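PDB 3KV1: transcriptional repressor, which probably represses transcription as a DNA-binding regulator of the SorC family, with this domain thought to bind a sugar effector. Local coordinates for residues G56-V61 and R83-I88. Sequence-based numbering, arbitrary orientation. Where two conformers were deposited one is given.
Sequences GMAVAV and RFVSAI
Strands 58-61 and 83-86 are neighbouring parallel strands of a beta-alpha-beta crossover, joined through helix 65-72, in what is probably a sugar-binding domain of Rossmann-like build. Five backbone hydrogen bonds follow the regular parallel pattern, in which a residue bonds to both neighbours of its register partner: Val59, level with Phe84, donates to Arg83 O and accepts from Val85 N. The straightest runs from Val85 N to Val59 O (2.8 Å, 176° at the hydrogen), nearly along the C=O axis. Val61 repeats this with Val85 and Ala87, its N donating to Val85 O at 2.8 Å. Arg83 N meets Met57 O in the carbonyl plane, so pairing starts ahead of the first strand. Two carbonyls gain an additional CA-H...O contact, that of Arg83 from Ala58 CA at 3.2 Å and that of Val85 from Ala60 CA.

On the face carrying Val59, Val61 and Phe84, the aromatic ring lies beside the valines. Phe84 has CG anti to its carbonyl carbon (chi1 -65°), which lays CE2 3.8 Å from Val59 CG2, an oblique approach. Val61 CG2 instead comes to the ring edge, near its plane, 4.2 Å from CD2. Both CG2 methyls sit beside their own backbone N. Cys104 and Leu107 of helix 100-111 pack against Phe84 on this face.

On the other face, Ala58 CB lies over one face of the Arg83 guanidinium, whose NH1 forms a salt bridge with Glu116. Ala60 and Val85 are covered here by helix 137-147, while strand 151-158 pairs with the far edge of strand 58-61.

Past the second strand, Ala87 N still reaches Val61 O at 2.9 Å, but from 28° above the carbonyl plane, and Ala87 CB rests 3.4 Å from that same Val61 O.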
# COMPACT_ATOMS: atom_id res chain seq x y z
N GLY A 56 -12.52 -12.70 -11.01
CA GLY A 56 -13.40 -11.56 -10.89
C GLY A 56 -14.01 -11.34 -9.50
O GLY A 56 -14.68 -10.33 -9.25
N MSE A 57 -13.83 -12.30 -8.59
CA MSE A 57 -14.30 -12.15 -7.22
C MSE A 57 -13.18 -11.55 -6.39
O MSE A 57 -12.01 -11.49 -6.82
CB MSE A 57 -14.73 -13.49 -6.62
CG MSE A 57 -15.88 -14.11 -7.41
SE MSE A 57 -16.59 -15.67 -6.48
CE MSE A 57 -18.11 -16.00 -7.64
N ALA A 58 -13.55 -11.10 -5.21
CA ALA A 58 -12.64 -10.39 -4.32
C ALA A 58 -12.71 -10.96 -2.92
O ALA A 58 -13.75 -11.49 -2.49
CB ALA A 58 -13.01 -8.93 -4.29
N VAL A 59 -11.61 -10.79 -2.19
CA VAL A 59 -11.51 -11.19 -0.77
C VAL A 59 -11.09 -9.97 0.06
O VAL A 59 -10.09 -9.29 -0.29
CB VAL A 59 -10.43 -12.33 -0.57
CG1 VAL A 59 -10.46 -12.81 0.88
CG2 VAL A 59 -10.65 -13.50 -1.58
N ALA A 60 -11.87 -9.64 1.10
CA ALA A 60 -11.49 -8.60 2.06
C ALA A 60 -10.58 -9.28 3.06
O ALA A 60 -11.04 -10.21 3.72
CB ALA A 60 -12.71 -8.08 2.80
N VAL A 61 -9.36 -8.77 3.24
CA VAL A 61 -8.32 -9.52 3.97
C VAL A 61 -7.92 -8.77 5.25
O VAL A 61 -7.62 -7.58 5.21
CB VAL A 61 -7.10 -9.70 3.05
CG1 VAL A 61 -5.92 -10.34 3.81
CG2 VAL A 61 -7.46 -10.55 1.78
N ARG A 83 -9.27 -10.64 -6.80
CA ARG A 83 -8.69 -9.46 -6.17
C ARG A 83 -8.60 -9.73 -4.67
O ARG A 83 -9.46 -10.40 -4.07
CB ARG A 83 -9.54 -8.20 -6.40
CG ARG A 83 -9.24 -7.42 -7.68
CD ARG A 83 -9.89 -6.03 -7.63
NE ARG A 83 -11.35 -6.13 -7.59
CZ ARG A 83 -12.16 -5.30 -6.94
NH1 ARG A 83 -11.68 -4.26 -6.27
NH2 ARG A 83 -13.47 -5.50 -6.98
N PHE A 84 -7.53 -9.20 -4.09
CA PHE A 84 -7.33 -9.28 -2.64
C PHE A 84 -7.23 -7.85 -2.11
O PHE A 84 -6.30 -7.11 -2.47
CB PHE A 84 -6.06 -10.09 -2.34
CG PHE A 84 -6.18 -11.52 -2.77
CD1 PHE A 84 -5.75 -11.91 -4.03
CD2 PHE A 84 -6.83 -12.44 -1.95
CE1 PHE A 84 -5.90 -13.25 -4.43
CE2 PHE A 84 -6.98 -13.75 -2.35
CZ PHE A 84 -6.52 -14.15 -3.62
N VAL A 85 -8.20 -7.45 -1.28
CA VAL A 85 -8.37 -6.06 -0.86
C VAL A 85 -8.12 -5.93 0.63
O VAL A 85 -8.74 -6.66 1.43
CB VAL A 85 -9.81 -5.57 -1.14
CG1 VAL A 85 -9.89 -4.07 -0.87
CG2 VAL A 85 -10.23 -5.89 -2.59
N SER A 86 -7.22 -5.03 1.02
CA SER A 86 -6.97 -4.83 2.47
C SER A 86 -8.19 -4.31 3.18
O SER A 86 -8.81 -3.34 2.72
CB SER A 86 -5.84 -3.82 2.65
OG SER A 86 -4.63 -4.35 2.16
N ALA A 87 -8.53 -4.93 4.31
CA ALA A 87 -9.69 -4.51 5.09
C ALA A 87 -9.28 -3.68 6.29
O ALA A 87 -10.12 -3.30 7.09
CB ALA A 87 -10.48 -5.73 5.60
N ILE A 88 -7.99 -3.43 6.42
CA ILE A 88 -7.45 -2.68 7.55
C ILE A 88 -6.18 -2.02 7.02
O ILE A 88 -5.58 -2.52 6.07
CB ILE A 88 -7.21 -3.57 8.79
CG1 ILE A 88 -6.61 -2.74 9.92
CG2 ILE A 88 -6.26 -4.75 8.45
CD1 ILE A 88 -6.58 -3.48 11.31